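Local coordinates for protein putative 4-amino-4-deoxychorismate lyase (Thermus thermophilus, PDB 2ZGI) that binds pyridoxal 5'-phosphate and probably acts as a lyase, perhaps on 4-amino-4-deoxychorismate, as a member of the class-IV aminotransferase family, at residues S55-D59 / E60-E64; A98-P101 / L102-R106; Y116-P120 / D121-Y125; P230-L233 / P234-E237. All coordinates share one frame; numbering follows the deposited sequence.

How the interactions relate
All four contacts are local, each within one continuous run of chain. Interactions 1, 2 and 4 lie where a loop enters a helix: 59-72, 103-107 and 233-239. Interaction 3 is a turn after strand 111-117. It is the buried one, and its polar side chains bond to a second subunit. Interactions 1 and 2 are at the surface, on opposite sides of the chain's centre. There, aromatic and apolar groups pack while a tyrosine hydroxyl makes polar contacts. Interaction 4 is partly buried and relies on backbone bonds and on leucine and isoleucine packing. Interactions 2 and 4 touch, with Tyr105 O 3.8 Å from Ile236 CG2.

Interaction 1 (S55-D59 / E60-E64); sequences SYPGD and EAFLE
Phe62 reaches back from the first turn of helix 59-72 onto Tyr56 and Pro57. Phe62 CB lies 3.5 Å from Asp59 O. Further out, Phe62 CD2 passes 3.6 Å from Gly58 O and also comes near the hydroxyl of Tyr56. The next ring atom, Phe62 CE2, sits 3.6 Å from Pro57 CG and 4.0 Å from Tyr56 CE1. The phenyl group is thus set obliquely against both residues of the incoming loop. Beyond the loop, Phe62 meets Phe83 and Val85, so it joins the helix start to strand 78-86 of the antiparallel sheet.

This is a helix N-terminus with Gly58 at the N-cap. The positive phi of Gly58 (98°) suits glycine, since a CB there would jam against the preceding carbonyl O. Leu63 N closes the first turn on Asp59 O at 2.8 Å. Tyr56 holds its CG anti to the backbone N (chi1 -174°). One face of its ring covers Gly58 N, off centre toward the rim. Tyr56 OH donates to Asp59 OD1 at 2.6 Å, with the acceptor in the plane of the ring. A phenylalanine here would lack that hydroxyl and would probably leave Asp59 OD1 without this donor and its carboxylate freer to turn. On the Pro57 carbonyl, a water donates to Pro57 O at 2.7 Å and weakly accepts from Ala61 N.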
loop_
_atom_site.group_PDB
_atom_site.type_symbol
_atom_site.label_atom_id
_atom_site.label_comp_id
_atom_site.label_asym_id
_atom_site.label_seq_id
_atom_site.Cartn_x
_atom_site.Cartn_y
_atom_site.Cartn_z
ATOM N N SER D 55 -0.828 -4.385 -34.024
ATOM C CA SER D 55 -0.816 -5.226 -35.238
ATOM C C SER D 55 0.223 -6.335 -35.174
ATOM O O SER D 55 1.408 -6.067 -34.956
ATOM C CB SER D 55 -0.544 -4.386 -36.480
ATOM O OG SER D 55 -1.475 -3.329 -36.590
ATOM N N TYR D 56 -0.227 -7.571 -35.358
ATOM C CA TYR D 56 0.646 -8.744 -35.445
ATOM C C TYR D 56 1.127 -8.937 -36.888
ATOM O O TYR D 56 0.315 -8.995 -37.795
ATOM C CB TYR D 56 -0.097 -9.991 -34.946
ATOM C CG TYR D 56 0.803 -11.212 -34.884
ATOM C CD1 TYR D 56 1.911 -11.227 -34.044
ATOM C CD2 TYR D 56 0.576 -12.326 -35.700
ATOM C CE1 TYR D 56 2.752 -12.319 -33.982
ATOM C CE2 TYR D 56 1.433 -13.436 -35.652
ATOM C CZ TYR D 56 2.530 -13.412 -34.787
ATOM O OH TYR D 56 3.411 -14.471 -34.694
ATOM N N PRO D 57 2.448 -9.028 -37.119
ATOM C CA PRO D 57 2.903 -9.107 -38.527
ATOM C C PRO D 57 2.814 -10.496 -39.199
ATOM O O PRO D 57 3.152 -10.638 -40.394
ATOM C CB PRO D 57 4.347 -8.637 -38.444
ATOM C CG PRO D 57 4.777 -9.063 -37.079
ATOM C CD PRO D 57 3.568 -8.815 -36.198
ATOM N N GLY D 58 2.349 -11.497 -38.453
ATOM C CA GLY D 58 2.122 -12.823 -38.995
ATOM C C GLY D 58 3.260 -13.763 -38.702
ATOM O O GLY D 58 4.419 -13.343 -38.546
ATOM N N ASP D 59 2.924 -15.045 -38.640
ATOM C CA ASP D 59 3.901 -16.081 -38.404
ATOM C C ASP D 59 4.905 -16.179 -39.542
ATOM O O ASP D 59 6.092 -16.304 -39.292
ATOM C CB ASP D 59 3.204 -17.419 -38.149
ATOM C CG ASP D 59 2.490 -17.452 -36.815
ATOM O OD1 ASP D 59 2.869 -16.662 -35.933
ATOM O OD2 ASP D 59 1.540 -18.240 -36.641
ATOM N N GLU D 60 4.447 -16.103 -40.790
ATOM C CA GLU D 60 5.386 -16.292 -41.911
ATOM C C GLU D 60 6.569 -15.327 -41.886
ATOM O O GLU D 60 7.707 -15.743 -42.120
ATOM C CB GLU D 60 4.705 -16.262 -43.290
ATOM C CG GLU D 60 5.172 -17.377 -44.243
ATOM C CD GLU D 60 6.679 -17.371 -44.578
ATOM O OE1 GLU D 60 7.045 -16.903 -45.701
ATOM O OE2 GLU D 60 7.504 -17.851 -43.749
ATOM N N ALA D 61 6.294 -14.056 -41.575
ATOM C CA ALA D 61 7.309 -13.022 -41.538
ATOM C C ALA D 61 8.345 -13.352 -40.466
ATOM O O ALA D 61 9.557 -13.226 -40.689
ATOM C CB ALA D 61 6.666 -11.648 -41.294
ATOM N N PHE D 62 7.853 -13.818 -39.323
ATOM C CA PHE D 62 8.716 -14.192 -38.219
ATOM C C PHE D 62 9.490 -15.459 -38.537
ATOM O O PHE D 62 10.642 -15.584 -38.175
ATOM C CB PHE D 62 7.893 -14.364 -36.943
ATOM C CG PHE D 62 7.801 -13.107 -36.118
ATOM C CD1 PHE D 62 8.966 -12.458 -35.680
ATOM C CD2 PHE D 62 6.565 -12.586 -35.760
ATOM C CE1 PHE D 62 8.897 -11.299 -34.905
ATOM C CE2 PHE D 62 6.478 -11.412 -34.972
ATOM C CZ PHE D 62 7.652 -10.782 -34.537
ATOM N N LEU D 63 8.841 -16.385 -39.239
ATOM C CA LEU D 63 9.486 -17.634 -39.659
ATOM C C LEU D 63 10.531 -17.390 -40.744
ATOM O O LEU D 63 11.536 -18.104 -40.801
ATOM C CB LEU D 63 8.452 -18.644 -40.147
ATOM C CG LEU D 63 7.447 -19.180 -39.128
ATOM C CD1 LEU D 63 6.238 -19.803 -39.873
ATOM C CD2 LEU D 63 8.058 -20.180 -38.174
ATOM N N GLU D 64 10.283 -16.400 -41.602
ATOM C CA GLU D 64 11.287 -15.888 -42.545
ATOM C C GLU D 64 12.496 -15.331 -41.795
ATOM O O GLU D 64 13.636 -15.681 -42.070
ATOM C CB GLU D 64 10.668 -14.754 -43.339
ATOM C CG GLU D 64 11.015 -14.697 -44.794
ATOM C CD GLU D 64 10.010 -13.831 -45.548
ATOM O OE1 GLU D 64 8.964 -14.365 -45.981
ATOM O OE2 GLU D 64 10.250 -12.610 -45.664
HETATM O O HOH W 1 3.263 -12.708 -42.184
#

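Interaction 2 (A98-P101 / L102-R106)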
loop_
_atom_site.group_PDB
_atom_site.type_symbol
_atom_site.label_atom_id
_atom_site.label_comp_id
_atom_site.label_asym_id
_atom_site.label_seq_id
_atom_site.Cartn_x
_atom_site.Cartn_y
_atom_site.Cartn_z
ATOM N N ALA D 98 24.744 -18.613 -23.444
ATOM C CA ALA D 98 25.683 -19.232 -22.515
ATOM C C ALA D 98 24.927 -19.699 -21.260
ATOM O O ALA D 98 24.210 -18.908 -20.627
ATOM C CB ALA D 98 26.819 -18.269 -22.152
ATOM N N PRO D 99 25.077 -20.986 -20.914
ATOM C CA PRO D 99 24.408 -21.586 -19.769
ATOM C C PRO D 99 24.945 -21.081 -18.443
ATOM O O PRO D 99 26.088 -20.627 -18.343
ATOM C CB PRO D 99 24.775 -23.075 -19.894
ATOM C CG PRO D 99 26.060 -23.083 -20.689
ATOM C CD PRO D 99 25.805 -22.004 -21.696
ATOM N N LEU D 100 24.114 -21.232 -17.424
ATOM C CA LEU D 100 24.527 -21.070 -16.061
ATOM C C LEU D 100 25.414 -22.244 -15.711
ATOM O O LEU D 100 25.327 -23.303 -16.361
ATOM C CB LEU D 100 23.293 -21.060 -15.144
ATOM C CG LEU D 100 22.372 -19.834 -15.203
ATOM C CD1 LEU D 100 21.075 -20.165 -14.422
ATOM C CD2 LEU D 100 23.111 -18.580 -14.639
ATOM N N PRO D 101 26.262 -22.089 -14.674
ATOM C CA PRO D 101 26.985 -23.267 -14.191
ATOM C C PRO D 101 26.043 -24.405 -13.816
ATOM O O PRO D 101 24.997 -24.192 -13.153
ATOM C CB PRO D 101 27.734 -22.743 -12.938
ATOM C CG PRO D 101 27.890 -21.307 -13.189
ATOM C CD PRO D 101 26.609 -20.883 -13.897
ATOM N N LEU D 102 26.423 -25.606 -14.254
ATOM C CA LEU D 102 25.696 -26.824 -13.962
ATOM C C LEU D 102 25.413 -27.021 -12.463
ATOM O O LEU D 102 24.344 -27.516 -12.097
ATOM C CB LEU D 102 26.454 -28.029 -14.526
ATOM C CG LEU D 102 25.724 -29.381 -14.545
ATOM C CD1 LEU D 102 24.360 -29.272 -15.263
ATOM C CD2 LEU D 102 26.624 -30.440 -15.177
ATOM N N SER D 103 26.356 -26.617 -11.606
ATOM C CA SER D 103 26.186 -26.767 -10.159
ATOM C C SER D 103 24.960 -26.035 -9.628
ATOM O O SER D 103 24.359 -26.467 -8.651
ATOM C CB SER D 103 27.439 -26.317 -9.406
ATOM O OG SER D 103 27.567 -24.909 -9.462
ATOM N N LEU D 104 24.584 -24.931 -10.273
ATOM C CA LEU D 104 23.398 -24.174 -9.864
ATOM C C LEU D 104 22.110 -24.977 -9.881
ATOM O O LEU D 104 21.184 -24.716 -9.098
ATOM C CB LEU D 104 23.213 -22.932 -10.738
ATOM C CG LEU D 104 24.121 -21.731 -10.462
ATOM C CD1 LEU D 104 23.453 -20.438 -10.921
ATOM C CD2 LEU D 104 24.515 -21.642 -8.983
ATOM N N TYR D 105 22.039 -25.937 -10.797
ATOM C CA TYR D 105 20.854 -26.780 -10.920
ATOM C C TYR D 105 20.835 -27.861 -9.842
ATOM O O TYR D 105 19.780 -28.415 -9.549
ATOM C CB TYR D 105 20.761 -27.381 -12.327
ATOM C CG TYR D 105 20.514 -26.320 -13.376
ATOM C CD1 TYR D 105 19.214 -25.983 -13.742
ATOM C CD2 TYR D 105 21.571 -25.624 -13.966
ATOM C CE1 TYR D 105 18.962 -24.986 -14.692
ATOM C CE2 TYR D 105 21.328 -24.613 -14.919
ATOM C CZ TYR D 105 20.002 -24.308 -15.275
ATOM O OH TYR D 105 19.707 -23.325 -16.211
ATOM N N ARG D 106 22.010 -28.135 -9.269
ATOM C CA ARG D 106 22.165 -29.113 -8.192
ATOM C C ARG D 106 22.037 -28.453 -6.833
ATOM O O ARG D 106 21.294 -28.927 -5.973
ATOM C CB ARG D 106 23.537 -29.775 -8.268
ATOM C CG ARG D 106 23.679 -30.920 -9.267
ATOM C CD ARG D 106 25.067 -31.572 -9.100
ATOM N NE ARG D 106 25.404 -31.738 -7.682
ATOM C CZ ARG D 106 26.257 -30.971 -7.002
ATOM N NH1 ARG D 106 26.904 -29.975 -7.600
ATOM N NH2 ARG D 106 26.468 -31.207 -5.710
HETATM O O HOH W 2 21.668 -22.500 -18.049
#
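Leu100 and Tyr105 meet with similar first torsions: each CG is anti to its own carbonyl carbon (chi1 -71° and -67°). The two side chains then cross at about a right angle. The contact is the entry into the short helix 103-107. That helix lies on the path from strand 89-96 of the antiparallel sheet to strand 111-117 of a mixed sheet.

Leu100 uses three atoms. Leu100 CB is 4.1 Å from Tyr105 CE2, and Leu100 CD1 lies 3.9 Å from Tyr105 OH. The other methyl, Leu100 CD2, turns to Leu104 CD1 at 4.2 Å, again with the side chains nearly perpendicular. Leu223 of strand 223-224 touches Leu100, Leu104 and Tyr105, so the three side chains share one apolar neighbour.

Backbone bonds wind the chain into the helix. Leu104 N donates to Pro101 O at 3.0 Å, coming from well above the carbonyl plane (51° out of it). Tyr105 N bonds Leu102 O, and Arg106 N bonds Ser103 O. All three bonds span three residues, the spacing of a 3-10 turn. Pro101 CD also approaches Leu104 CG at 4.3 Å.

The tyrosine hydroxyl has a partner elsewhere, the carbonyl O of Val220. Leu100 O is likewise bonded, to Tyr244 OH. Between the loop and the ring sits one water, which accepts from Leu100 N at 2.8 Å and donates to Tyr105 OH at 2.8 Å.

Interaction 3 (Y116-P120 / D121-Y125)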
loop_
_atom_site.group_PDB
_atom_site.type_symbol
_atom_site.label_atom_id
_atom_site.label_comp_id
_atom_site.label_asym_id
_atom_site.label_seq_id
_atom_site.Cartn_x
_atom_site.Cartn_y
_atom_site.Cartn_z
ATOM N N TYR D 116 8.707 -4.317 -5.189
ATOM C CA TYR D 116 8.201 -3.906 -6.497
ATOM C C TYR D 116 6.955 -4.675 -6.891
ATOM O O TYR D 116 6.852 -5.881 -6.653
ATOM C CB TYR D 116 9.277 -4.036 -7.588
ATOM C CG TYR D 116 10.392 -3.051 -7.358
ATOM C CD1 TYR D 116 10.189 -1.689 -7.579
ATOM C CD2 TYR D 116 11.627 -3.473 -6.853
ATOM C CE1 TYR D 116 11.208 -0.757 -7.349
ATOM C CE2 TYR D 116 12.665 -2.549 -6.621
ATOM C CZ TYR D 116 12.432 -1.195 -6.856
ATOM O OH TYR D 116 13.430 -0.276 -6.621
ATOM N N ARG D 117 6.024 -3.964 -7.512
ATOM C CA ARG D 117 4.769 -4.554 -7.993
ATOM C C ARG D 117 4.767 -4.683 -9.526
ATOM O O ARG D 117 5.385 -3.858 -10.224
ATOM C CB ARG D 117 3.569 -3.668 -7.590
ATOM C CG ARG D 117 2.995 -3.946 -6.184
ATOM C CD ARG D 117 3.964 -3.649 -5.068
ATOM N NE ARG D 117 4.359 -2.243 -5.035
ATOM C CZ ARG D 117 3.697 -1.274 -4.403
ATOM N NH1 ARG D 117 2.565 -1.531 -3.778
ATOM N NH2 ARG D 117 4.139 -0.020 -4.453
ATOM N N VAL D 118 4.085 -5.720 -10.023
ATOM C CA VAL D 118 3.627 -5.770 -11.425
ATOM C C VAL D 118 2.543 -4.695 -11.678
ATOM O O VAL D 118 1.946 -4.123 -10.721
ATOM C CB VAL D 118 3.133 -7.182 -11.812
ATOM C CG1 VAL D 118 4.242 -8.196 -11.575
ATOM C CG2 VAL D 118 1.871 -7.583 -10.995
ATOM N N HIS D 119 2.342 -4.357 -12.950
ATOM C CA HIS D 119 1.226 -3.521 -13.297
ATOM C C HIS D 119 -0.091 -4.302 -13.307
ATOM O O HIS D 119 -0.167 -5.419 -13.845
ATOM C CB HIS D 119 1.411 -2.791 -14.615
ATOM C CG HIS D 119 0.359 -1.754 -14.834
ATOM N ND1 HIS D 119 -0.924 -2.073 -15.226
ATOM C CD2 HIS D 119 0.371 -0.418 -14.628
ATOM C CE1 HIS D 119 -1.644 -0.972 -15.303
ATOM N NE2 HIS D 119 -0.880 0.045 -14.946
ATOM N N PRO D 120 -1.138 -3.722 -12.701
ATOM C CA PRO D 120 -2.387 -4.433 -12.549
ATOM C C PRO D 120 -2.945 -4.887 -13.893
ATOM O O PRO D 120 -3.549 -5.950 -13.977
ATOM C CB PRO D 120 -3.305 -3.383 -11.913
ATOM C CG PRO D 120 -2.396 -2.545 -11.169
ATOM C CD PRO D 120 -1.180 -2.414 -12.023
ATOM N N ASP D 121 -2.737 -4.095 -14.932
ATOM C CA ASP D 121 -3.348 -4.413 -16.223
ATOM C C ASP D 121 -2.418 -5.110 -17.223
ATOM O O ASP D 121 -2.895 -5.686 -18.202
ATOM C CB ASP D 121 -3.942 -3.155 -16.870
ATOM C CG ASP D 121 -4.968 -2.464 -15.994
ATOM O OD1 ASP D 121 -6.031 -3.034 -15.667
ATOM O OD2 ASP D 121 -4.692 -1.311 -15.643
ATOM N N LEU D 122 -1.113 -5.035 -16.992
ATOM C CA LEU D 122 -0.137 -5.576 -17.934
ATOM C C LEU D 122 0.634 -6.787 -17.431
ATOM O O LEU D 122 1.499 -7.321 -18.151
ATOM C CB LEU D 122 0.837 -4.483 -18.381
ATOM C CG LEU D 122 0.273 -3.144 -18.895
ATOM C CD1 LEU D 122 1.422 -2.207 -19.263
ATOM C CD2 LEU D 122 -0.720 -3.294 -20.067
ATOM N N ALA D 123 0.350 -7.211 -16.196
ATOM C CA ALA D 123 1.093 -8.293 -15.546
ATOM C C ALA D 123 1.028 -9.600 -16.326
ATOM O O ALA D 123 1.955 -10.423 -16.290
ATOM C CB ALA D 123 0.538 -8.527 -14.141
ATOM N N ARG D 124 -0.069 -9.782 -17.045
ATOM C CA ARG D 124 -0.297 -11.030 -17.735
ATOM C C ARG D 124 0.380 -11.029 -19.105
ATOM O O ARG D 124 0.477 -12.090 -19.730
ATOM C CB ARG D 124 -1.794 -11.302 -17.872
ATOM C CG ARG D 124 -2.575 -10.105 -18.422
ATOM C CD ARG D 124 -4.107 -10.336 -18.396
ATOM N NE ARG D 124 -4.448 -11.556 -19.122
ATOM C CZ ARG D 124 -5.683 -11.991 -19.377
ATOM N NH1 ARG D 124 -6.753 -11.318 -18.965
ATOM N NH2 ARG D 124 -5.838 -13.117 -20.052
ATOM N N TYR D 125 0.826 -9.845 -19.552
ATOM C CA TYR D 125 1.470 -9.685 -20.863
ATOM C C TYR D 125 2.970 -9.438 -20.746
ATOM O O TYR D 125 3.462 -8.845 -19.760
ATOM C CB TYR D 125 0.782 -8.561 -21.643
ATOM C CG TYR D 125 -0.717 -8.715 -21.636
ATOM C CD1 TYR D 125 -1.324 -9.831 -22.247
ATOM C CD2 TYR D 125 -1.536 -7.792 -20.989
ATOM C CE1 TYR D 125 -2.715 -10.015 -22.218
ATOM C CE2 TYR D 125 -2.930 -7.956 -20.965
ATOM C CZ TYR D 125 -3.504 -9.076 -21.585
ATOM O OH TYR D 125 -4.861 -9.265 -21.564
#
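A buried local turn links His119 to Asp121, Leu122 and Ala123, just after strand 111-117 and against a second subunit. The main bond runs from Asp121 N to His119 ND1, 2.7 Å long with an N-H...N angle of 159°. The donor is tilted a little from the imidazole plane. A torsion of -170° at chi1 places His119 CG anti to the backbone N and beside the carbonyl carbon, where ND1 can meet the backbone that follows. Pro120 CD lies over one face of the ring. The carboxylate of Asp121 meets the ring at a slant, Asp121 OD2 3.1 Å from His119 CE1, with the two planes 46° apart.

His119 O takes two weak bonds, from Leu122 N at 3.3 Å and Ala123 N at 3.0 Å. The chain thus folds back over the histidine carbonyl and runs directly into a type I beta turn from Leu122 to Tyr125. Ala123 CB then packs on Val118 CG2 at 3.5 Å. The side chain of Val118 is about 7 Å from the bound pyridoxal phosphate.

The polar ends face the other copy. His119 NE2 bonds Arg117 O of the second subunit, so with ND1 accepting, the imidazole probably carries its proton on NE2. Across the subunit boundary, Asp121 OD1 forms a salt bridge with Arg117 NH2 of the second subunit. A leucine in place of His119 would have neither ring nitrogen, and would probably leave Asp121 N and Arg117 O of the second subunit without these mates.

Interaction 4 (P230-L233 / P234-E237); sequences PELL and PLIE
Leu232 O is gripped by the first turn of the helix that follows. Ile236 N donates to Leu232 O at 2.9 Å, nearly straight (167°). Leu235 N adds a weak bond to Leu232 O at 2.8 Å. One residue on, Glu237 N reaches Leu233 O at 2.9 Å, straighter still (175°). The side chains follow the same path. Leu232 CD2 lies 4.0 Å from Leu235 CD1, the two side chains meeting at a slant. Ile236 CG1 stands anti to its carbonyl carbon (chi1 -71°), which carries Ile236 CD1 back to 4.3 Å from Leu232 CB. The extended chain of Glu237 runs back past Leu233 O, with Glu237 CG at 3.5 Å.

The motif is the N-terminal end of an alpha-helix, 233-239, with a proline in its first turn. Pro234 has no N-H to give, which costs little where the helix has no earlier carbonyl to bond. Pro234 CD sits instead 3.6 Å from Pro230 O. That same carbonyl takes a weak bond from Leu233 N, so the loop already curls before the helix begins.

Around this shell, Leu232 and Ile236 rest on the mixed five-stranded sheet, and Leu235 on helix 183-194. Leu232 touches Phe168 and Leu214, and Ile236 also meets Leu214. Leu235 faces Val188, Ala191 and Ala192 of the helix, which carries the cofactor-binding Ile183 and Thr184 at its start.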
loop_
_atom_site.group_PDB
_atom_site.type_symbol
_atom_site.label_atom_id
_atom_site.label_comp_id
_atom_site.label_asym_id
_atom_site.label_seq_id
_atom_site.Cartn_x
_atom_site.Cartn_y
_atom_site.Cartn_z
ATOM N N PRO D 230 14.616 -34.424 -3.871
ATOM C CA PRO D 230 14.731 -35.456 -4.903
ATOM C C PRO D 230 13.443 -35.750 -5.699
ATOM O O PRO D 230 13.522 -36.336 -6.781
ATOM C CB PRO D 230 15.199 -36.679 -4.112
ATOM C CG PRO D 230 16.034 -36.088 -3.019
ATOM C CD PRO D 230 15.256 -34.846 -2.610
ATOM N N GLU D 231 12.286 -35.326 -5.194
ATOM C CA GLU D 231 11.013 -35.491 -5.919
ATOM C C GLU D 231 10.989 -34.653 -7.210
ATOM O O GLU D 231 10.106 -34.823 -8.073
ATOM C CB GLU D 231 9.813 -35.097 -5.042
ATOM C CG GLU D 231 9.821 -35.643 -3.617
ATOM C CD GLU D 231 10.745 -34.860 -2.689
ATOM O OE1 GLU D 231 11.856 -35.355 -2.389
ATOM O OE2 GLU D 231 10.366 -33.751 -2.258
ATOM N N LEU D 232 11.958 -33.746 -7.331
ATOM C CA LEU D 232 11.982 -32.794 -8.436
ATOM C C LEU D 232 13.179 -32.967 -9.360
ATOM O O LEU D 232 13.196 -32.420 -10.469
ATOM C CB LEU D 232 11.943 -31.371 -7.894
ATOM C CG LEU D 232 10.668 -31.020 -7.142
ATOM C CD1 LEU D 232 10.901 -29.772 -6.345
ATOM C CD2 LEU D 232 9.496 -30.843 -8.092
ATOM N N LEU D 233 14.176 -33.721 -8.902
ATOM C CA LEU D 233 15.336 -34.040 -9.733
ATOM C C LEU D 233 14.987 -34.430 -11.180
ATOM O O LEU D 233 15.543 -33.851 -12.106
ATOM C CB LEU D 233 16.235 -35.089 -9.067
ATOM C CG LEU D 233 17.633 -34.597 -8.688
ATOM C CD1 LEU D 233 18.352 -33.996 -9.928
ATOM C CD2 LEU D 233 17.599 -33.613 -7.501
ATOM N N PRO D 234 14.078 -35.410 -11.371
ATOM C CA PRO D 234 13.510 -35.719 -12.686
ATOM C C PRO D 234 13.105 -34.498 -13.511
ATOM O O PRO D 234 13.433 -34.427 -14.705
ATOM C CB PRO D 234 12.255 -36.538 -12.340
ATOM C CG PRO D 234 12.478 -37.063 -10.935
ATOM C CD PRO D 234 13.743 -36.470 -10.394
ATOM N N LEU D 235 12.378 -33.565 -12.894
ATOM C CA LEU D 235 11.886 -32.371 -13.594
ATOM C C LEU D 235 13.017 -31.424 -13.954
ATOM O O LEU D 235 13.035 -30.864 -15.045
ATOM C CB LEU D 235 10.869 -31.612 -12.737
ATOM C CG LEU D 235 9.386 -31.964 -12.795
ATOM C CD1 LEU D 235 8.629 -30.926 -11.996
ATOM C CD2 LEU D 235 8.880 -32.020 -14.210
ATOM N N ILE D 236 13.945 -31.239 -13.016
ATOM C CA ILE D 236 15.120 -30.406 -13.246
ATOM C C ILE D 236 15.956 -30.945 -14.425
ATOM O O ILE D 236 16.332 -30.195 -15.334
ATOM C CB ILE D 236 15.921 -30.246 -11.943
ATOM C CG1 ILE D 236 15.120 -29.347 -10.982
ATOM C CG2 ILE D 236 17.331 -29.684 -12.222
ATOM C CD1 ILE D 236 15.426 -29.564 -9.536
ATOM N N GLU D 237 16.197 -32.257 -14.421
ATOM C CA GLU D 237 16.864 -32.946 -15.535
ATOM C C GLU D 237 16.190 -32.667 -16.872
ATOM O O GLU D 237 16.864 -32.315 -17.840
ATOM C CB GLU D 237 16.891 -34.466 -15.309
ATOM C CG GLU D 237 17.974 -34.914 -14.367
ATOM C CD GLU D 237 17.838 -36.373 -13.992
ATOM O OE1 GLU D 237 16.697 -36.897 -14.008
ATOM O OE2 GLU D 237 18.874 -36.987 -13.668
#